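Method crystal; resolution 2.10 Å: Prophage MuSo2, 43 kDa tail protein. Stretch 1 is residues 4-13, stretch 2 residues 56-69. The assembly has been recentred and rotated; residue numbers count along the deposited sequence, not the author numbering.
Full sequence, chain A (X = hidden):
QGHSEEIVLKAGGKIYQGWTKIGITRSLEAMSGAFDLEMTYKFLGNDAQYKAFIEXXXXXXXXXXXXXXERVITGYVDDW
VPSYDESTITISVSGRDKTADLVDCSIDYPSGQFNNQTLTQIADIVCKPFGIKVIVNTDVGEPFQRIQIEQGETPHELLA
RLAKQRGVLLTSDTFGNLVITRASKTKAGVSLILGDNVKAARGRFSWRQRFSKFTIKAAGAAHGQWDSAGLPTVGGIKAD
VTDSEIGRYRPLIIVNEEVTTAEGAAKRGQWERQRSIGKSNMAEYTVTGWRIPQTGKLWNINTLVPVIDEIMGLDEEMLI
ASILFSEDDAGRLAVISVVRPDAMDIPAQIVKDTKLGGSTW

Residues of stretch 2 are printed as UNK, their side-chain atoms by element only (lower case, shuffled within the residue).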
ATOM      1  N   SER A   4      -6.297  37.379 -11.188  1.00 43.04           N
ATOM      2  CA  SER A   4      -6.253  38.761 -10.599  1.00 42.82           C
ATOM      3  C   SER A   4      -6.555  38.688  -9.105  1.00 42.30           C
ATOM      4  O   SER A   4      -5.655  38.913  -8.282  1.00 43.25           O
ATOM      5  CB  SER A   4      -7.228  39.708 -11.302  1.00 42.80           C
ATOM      6  OG  SER A   4      -7.078  41.034 -10.817  1.00 43.53           O
ATOM      7  N   GLU A   5      -7.810  38.358  -8.767  1.00 40.83           N
ATOM      8  CA  GLU A   5      -8.220  38.014  -7.403  1.00 38.84           C
ATOM      9  C   GLU A   5      -7.101  37.239  -6.745  1.00 37.60           C
ATOM     10  O   GLU A   5      -6.534  36.342  -7.349  1.00 37.15           O
ATOM     11  CB  GLU A   5      -9.448  37.100  -7.428  1.00 39.01           C
ATOM     12  CG  GLU A   5     -10.764  37.776  -7.731  1.00 38.92           C
ATOM     13  CD  GLU A   5     -11.961  36.847  -7.515  1.00 38.81           C
ATOM     14  OE1 GLU A   5     -11.818  35.605  -7.626  1.00 37.25           O
ATOM     15  OE2 GLU A   5     -13.060  37.367  -7.241  1.00 38.54           O
ATOM     16  N   GLU A   6      -6.774  37.583  -5.510  1.00 36.25           N
ATOM     17  CA  GLU A   6      -5.712  36.868  -4.815  1.00 34.52           C
ATOM     18  C   GLU A   6      -6.283  35.800  -3.895  1.00 33.13           C
ATOM     19  O   GLU A   6      -7.441  35.892  -3.449  1.00 31.92           O
ATOM     20  CB  GLU A   6      -4.778  37.842  -4.068  1.00 35.44           C
ATOM     21  CG  GLU A   6      -5.179  38.189  -2.652  1.00 36.94           C
ATOM     22  CD  GLU A   6      -4.650  39.561  -2.213  1.00 42.22           C
ATOM     23  OE1 GLU A   6      -3.603  40.005  -2.761  1.00 43.52           O
ATOM     24  OE2 GLU A   6      -5.292  40.188  -1.322  1.00 41.29           O
ATOM     25  N   ILE A   7      -5.459  34.783  -3.634  1.00 31.51           N
ATOM     26  CA  ILE A   7      -5.824  33.697  -2.739  1.00 30.64           C
ATOM     27  C   ILE A   7      -5.126  33.838  -1.371  1.00 30.56           C
ATOM     28  O   ILE A   7      -3.890  33.860  -1.293  1.00 30.64           O
ATOM     29  CB  ILE A   7      -5.555  32.319  -3.390  1.00 30.52           C
ATOM     30  CG1 ILE A   7      -6.463  32.142  -4.619  1.00 29.04           C
ATOM     31  CG2 ILE A   7      -5.802  31.202  -2.373  1.00 29.19           C
ATOM     32  CD1 ILE A   7      -5.871  31.324  -5.755  1.00 27.73           C
ATOM     33  N   VAL A   8      -5.926  33.916  -0.305  1.00 29.68           N
ATOM     34  CA  VAL A   8      -5.403  34.241   1.024  1.00 29.88           C
ATOM     35  C   VAL A   8      -5.766  33.182   2.076  1.00 30.42           C
ATOM     36  O   VAL A   8      -6.925  32.772   2.214  1.00 30.31           O
ATOM     37  CB  VAL A   8      -5.812  35.705   1.519  1.00 30.43           C
ATOM     38  CG1 VAL A   8      -5.537  36.787   0.448  1.00 28.47           C
ATOM     39  CG2 VAL A   8      -7.272  35.774   1.946  1.00 30.43           C
ATOM     40  N   LEU A   9      -4.753  32.716   2.787  1.00 30.76           N
ATOM     41  CA  LEU A   9      -4.964  31.921   3.974  1.00 31.11           C
ATOM     42  C   LEU A   9      -4.873  32.839   5.185  1.00 31.95           C
ATOM     43  O   LEU A   9      -3.883  33.582   5.353  1.00 31.79           O
ATOM     44  CB  LEU A   9      -3.919  30.812   4.086  1.00 31.05           C
ATOM     45  CG  LEU A   9      -4.053  29.922   5.326  1.00 31.43           C
ATOM     46  CD1 LEU A   9      -3.987  28.442   4.947  1.00 31.84           C
ATOM     47  CD2 LEU A   9      -3.022  30.268   6.384  1.00 29.54           C
ATOM     48  N   LYS A  10      -5.904  32.771   6.025  1.00 31.80           N
ATOM     49  CA  LYS A  10      -5.925  33.471   7.305  1.00 32.41           C
ATOM     50  C   LYS A  10      -5.857  32.426   8.428  1.00 32.54           C
ATOM     51  O   LYS A  10      -6.625  31.472   8.441  1.00 30.84           O
ATOM     52  CB  LYS A  10      -7.194  34.319   7.437  1.00 31.56           C
ATOM     53  CG  LYS A  10      -7.315  35.472   6.417  1.00 32.50           C
ATOM     54  CD  LYS A  10      -8.492  36.399   6.771  1.00 32.75           C
ATOM     55  CE  LYS A  10      -8.792  37.387   5.653  1.00 33.87           C
ATOM     56  NZ  LYS A  10      -9.988  38.252   5.943  1.00 34.64           N
ATOM     57  N   ALA A  11      -4.912  32.609   9.347  1.00 33.80           N
ATOM     58  CA  ALA A  11      -4.788  31.773  10.540  1.00 34.59           C
ATOM     59  C   ALA A  11      -4.095  32.588  11.623  1.00 35.39           C
ATOM     60  O   ALA A  11      -3.080  33.227  11.364  1.00 35.25           O
ATOM     61  CB  ALA A  11      -3.987  30.506  10.235  1.00 34.25           C
ATOM     62  N   GLY A  12      -4.644  32.576  12.836  1.00 36.21           N
ATOM     63  CA  GLY A  12      -4.012  33.275  13.963  1.00 36.99           C
ATOM     64  C   GLY A  12      -4.009  34.801  13.894  1.00 37.64           C
ATOM     65  O   GLY A  12      -3.113  35.453  14.448  1.00 37.31           O
ATOM     66  N   GLY A  13      -5.012  35.374  13.227  1.00 37.96           N
ATOM     67  CA  GLY A  13      -5.083  36.831  13.050  1.00 37.99           C
ATOM     68  C   GLY A  13      -4.083  37.319  12.006  1.00 38.12           C
ATOM     69  O   GLY A  13      -3.900  38.528  11.820  1.00 38.19           O
ATOM     70  N   UNK A  56       6.185  30.344  12.414  1.00 42.35           N
ATOM     71  CA  UNK A  56       5.390  29.156  12.099  1.00 41.58           C
ATOM     72  C   UNK A  56       3.862  29.347  12.154  1.00 40.88           C
ATOM     73  O   UNK A  56       3.360  30.163  12.914  1.00 40.75           O
ATOM     74  c   UNK A  56       7.325  30.024  13.299  1.00 42.43           C
ATOM     75  c   UNK A  56       7.268  28.514  13.436  1.00 42.24           C
ATOM     76  c   UNK A  56       5.842  28.147  13.155  1.00 41.61           C
ATOM     77  N   UNK A  57       3.147  28.621  11.303  1.00 39.97           N
ATOM     78  CA  UNK A  57       1.718  28.457  11.459  1.00 39.93           C
ATOM     79  C   UNK A  57       1.585  27.232  12.360  1.00 39.43           C
ATOM     80  O   UNK A  57       2.043  26.145  12.022  1.00 40.24           O
ATOM     81  c   UNK A  57       1.366  29.367   9.114  1.00 40.59           C
ATOM     82  c   UNK A  57       0.987  28.251  10.097  1.00 39.84           C
ATOM     83  c   UNK A  57      -0.530  28.205  10.290  1.00 39.90           C
ATOM     84  c   UNK A  57       0.787  29.199   7.711  1.00 40.31           C
ATOM     85  N   UNK A  58       1.015  27.421  13.539  1.00 38.74           N
ATOM     86  CA  UNK A  58       0.873  26.327  14.474  1.00 37.86           C
ATOM     87  C   UNK A  58      -0.149  25.318  13.958  1.00 36.12           C
ATOM     88  O   UNK A  58      -1.270  25.692  13.576  1.00 34.60           O
ATOM     89  c   UNK A  58       1.276  29.927  17.911  1.00 42.57           C
ATOM     90  c   UNK A  58       0.961  28.432  17.788  1.00 40.49           C
ATOM     91  c   UNK A  58       0.465  26.851  15.860  1.00 37.90           C
ATOM     92  n   UNK A  58       2.701  30.178  18.272  1.00 45.89           N
ATOM     93  c   UNK A  58       1.465  27.844  16.466  1.00 39.91           C
ATOM     94  N   UNK A  59       0.258  24.049  13.930  1.00 34.51           N
ATOM     95  CA  UNK A  59      -0.693  22.931  13.764  1.00 33.96           C
ATOM     96  C   UNK A  59      -1.852  23.065  14.764  1.00 33.66           C
ATOM     97  O   UNK A  59      -1.643  23.491  15.891  1.00 33.36           O
ATOM     98  n   UNK A  59       2.593  21.352  16.669  1.00 28.90           N
ATOM     99  c   UNK A  59       0.018  21.576  13.924  1.00 33.43           C
ATOM    100  o   UNK A  59       2.492  22.646  14.824  1.00 33.47           O
ATOM    101  c   UNK A  59       1.974  21.812  15.582  1.00 32.16           C
ATOM    102  c   UNK A  59       0.582  21.261  15.327  1.00 32.43           C
ATOM    103  N   UNK A  60      -3.071  22.736  14.346  1.00 33.19           N
ATOM    104  CA  UNK A  60      -4.233  22.906  15.212  1.00 33.13           C
ATOM    105  C   UNK A  60      -5.020  24.191  15.017  1.00 33.51           C
ATOM    106  O   UNK A  60      -6.196  24.252  15.354  1.00 32.48           O
ATOM    107  N   UNK A  61      -4.380  25.203  14.438  1.00 33.84           N
ATOM    108  CA  UNK A  61      -4.967  26.540  14.266  1.00 34.93           C
ATOM    109  C   UNK A  61      -6.217  26.551  13.381  1.00 34.40           C
ATOM    110  O   UNK A  61      -6.218  25.917  12.343  1.00 33.87           O
ATOM    111  c   UNK A  61      -4.011  28.890  13.975  1.00 40.20           C
ATOM    112  c   UNK A  61      -3.673  29.130  15.427  1.00 44.80           C
ATOM    113  c   UNK A  61      -3.920  27.437  13.607  1.00 35.53           C
ATOM    114  o   UNK A  61      -4.493  29.629  16.203  1.00 45.53           O
ATOM    115  n   UNK A  61      -2.459  28.753  15.811  1.00 48.76           N
ATOM    116  N   UNK A  62      -7.257  27.286  13.777  1.00 34.68           N
ATOM    117  CA  UNK A  62      -8.382  27.585  12.878  1.00 35.32           C
ATOM    118  C   UNK A  62      -7.899  28.391  11.679  1.00 36.14           C
ATOM    119  O   UNK A  62      -7.035  29.262  11.805  1.00 35.79           O
ATOM    120  c   UNK A  62      -9.495  28.326  13.597  1.00 35.42           C
ATOM    121  N   UNK A  63      -8.518  28.124  10.535  1.00 37.45           N
ATOM    122  CA  UNK A  63      -7.944  28.406   9.243  1.00 37.09           C
ATOM    123  C   UNK A  63      -9.048  28.708   8.212  1.00 35.76           C
ATOM    124  O   UNK A  63     -10.077  28.022   8.185  1.00 34.88           O
ATOM    125  s   UNK A  63      -6.112  27.410   7.528  1.00 43.29           S
ATOM    126  c   UNK A  63      -7.211  27.131   8.813  1.00 37.22           C
ATOM    127  N   UNK A  64      -8.835  29.713   7.360  1.00 34.22           N
ATOM    128  CA  UNK A  64      -9.697  29.927   6.177  1.00 32.52           C
ATOM    129  C   UNK A  64      -8.887  30.206   4.920  1.00 31.72           C
ATOM    130  O   UNK A  64      -7.823  30.839   4.972  1.00 31.45           O
ATOM    131  o   UNK A  64     -10.079  32.343   6.424  1.00 32.79           O
ATOM    132  c   UNK A  64     -11.596  30.860   7.612  1.00 32.59           C
ATOM    133  c   UNK A  64     -10.742  31.070   6.358  1.00 32.58           C
ATOM    134  N   UNK A  65      -9.380  29.724   3.784  1.00 30.55           N
ATOM    135  CA  UNK A  65      -8.816  30.118   2.507  1.00 29.06           C
ATOM    136  C   UNK A  65      -9.890  30.828   1.708  1.00 29.75           C
ATOM    137  O   UNK A  65     -10.998  30.302   1.550  1.00 29.33           O
ATOM    138  c   UNK A  65      -7.659  29.480   0.375  1.00 29.17           C
ATOM    139  c   UNK A  65      -7.092  28.222   2.554  1.00 25.40           C
ATOM    140  c   UNK A  65      -8.212  28.956   1.710  1.00 30.00           C
ATOM    141  N   UNK A  66      -9.539  32.032   1.239  1.00 29.34           N
ATOM    142  CA  UNK A  66     -10.404  32.893   0.420  1.00 30.07           C
ATOM    143  C   UNK A  66      -9.766  33.228  -0.948  1.00 29.64           C
ATOM    144  O   UNK A  66      -8.536  33.358  -1.074  1.00 29.15           O
ATOM    145  o   UNK A  66     -12.258  33.071   2.599  1.00 34.95           O
ATOM    146  o   UNK A  66     -11.204  34.788   3.411  1.00 38.29           O
ATOM    147  c   UNK A  66     -11.440  33.998   2.480  1.00 33.16           C
ATOM    148  c   UNK A  66     -10.694  34.204   1.160  1.00 30.45           C
ATOM    149  N   UNK A  67     -10.615  33.350  -1.962  1.00 28.87           N
ATOM    150  CA  UNK A  67     -10.216  33.864  -3.268  1.00 29.07           C
ATOM    151  C   UNK A  67     -11.043  35.121  -3.520  1.00 28.59           C
ATOM    152  O   UNK A  67     -12.269  35.056  -3.575  1.00 28.41           O
ATOM    153  c   UNK A  67     -11.874  32.303  -4.457  1.00 29.01           C
ATOM    154  c   UNK A  67      -9.898  32.526  -6.958  1.00 29.38           C
ATOM    155  c   UNK A  67     -10.426  32.842  -4.435  1.00 29.29           C
ATOM    156  c   UNK A  67     -10.051  33.497  -5.782  1.00 29.96           C
ATOM    157  N   UNK A  68     -10.375  36.265  -3.640  1.00 28.65           N
ATOM    158  CA  UNK A  68     -11.068  37.547  -3.841  1.00 28.64           C
ATOM    159  C   UNK A  68     -12.017  37.900  -2.707  1.00 28.74           C
ATOM    160  O   UNK A  68     -13.034  38.563  -2.916  1.00 28.94           O
ATOM    161  N   UNK A  69     -11.680  37.466  -1.499  1.00 29.03           N
ATOM    162  CA  UNK A  69     -12.540  37.675  -0.344  1.00 29.64           C
ATOM    163  C   UNK A  69     -13.663  36.652  -0.204  1.00 30.14           C
ATOM    164  O   UNK A  69     -14.408  36.685   0.775  1.00 29.70           O
TER
HETATM  165  O   HOH W   1      -9.089  36.598  -0.753  1.00 35.32           O
HETATM  166  O   HOH W   2      -8.999  33.731   4.317  1.00 41.30           O
HETATM  167  O   HOH W   3      -6.578  30.795  13.752  1.00 39.86           O

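Position 56 has three carbons closing a ring onto its own backbone N, out of reach of stretch 1: Pro56. Position 57 carries four carbons, forked at the first with one arm two carbons long, and points toward Leu9 and Ala11. It is Ile57, whose CD1 lies 4.2 Å from Leu9 CD2 and whose CG2 lies 4.2 Å from Ala11 CB. Positions 58 to 60 touch nothing of stretch 1. At 58 four carbons run in a row to a nitrogen, Lys58; at 59 the third of three carbons bears one oxygen and one nitrogen, Gln59. Position 60 has no side chain, and its backbone angles would jam a CB against the preceding carbonyl O, so Gly60 fits the type II turn that begins at Lys58.

Position 61 again has three carbons ending in one oxygen and one nitrogen, lying by Ala11 and Gly12. It closes the turn and is Gln61, with CG 4.1 Å from Ala11 CB. The single carbon at position 62 points sideways, giving Ala62; water 3 donates to its O and accepts from Gly12 N. Position 63 shows one carbon and then a sulfur, packed against Leu9: Cys63, with SG 3.5 Å from Leu9 CD1. Position 64 has one carbon bearing an oxygen and a carbon, beside Lys10. It is Thr64, its OG1 3.6 Å from Lys10 CB.

At position 65 three carbons, branched at the first, pack on Ile7 and Leu9: Val65, with CG1 3.7 Å from Ile7 CG2. Position 66 has two carbons, the second carrying two oxygens, and its CB sits 3.8 Å from Val8 CG2: Asp66. Its OD2 stays 4.5 Å from Lys10 NZ, too far for a salt bridge. At position 67 four carbons, forked at the first with a two-carbon arm, meet Glu5 and Ile7: Ile67, its CG1 3.3 Å from Glu5 OE1. Position 68 lacks a side chain; a CB would clash with Glu5 OE2, and phi is positive, so it is Gly68. Position 69, bare again with positive phi, is Gly69.

The strands run antiparallel, and backbone bonds set the register: Val8 N donates to Asp66 O (2.8 Å), Asp66 N to Val8 O (2.9 Å), Lys10 N to Thr64 O (2.9 Å) and Thr64 N to Lys10 O (3.0 Å). Gly68 N extends the ladder to Glu6 O (3.0 Å). Alternation then gathers Ile7, Leu9, Ala11, Cys63, Val65 and Ile67 on one buried face; on the other, water 2 sits among Val8 O, Thr64 OG1 and Asp66 OD2. The rule: backbone fixes register, alternation sorts chemistry.

Stretch 2 (56-69) PIKQGQACTVDIGG
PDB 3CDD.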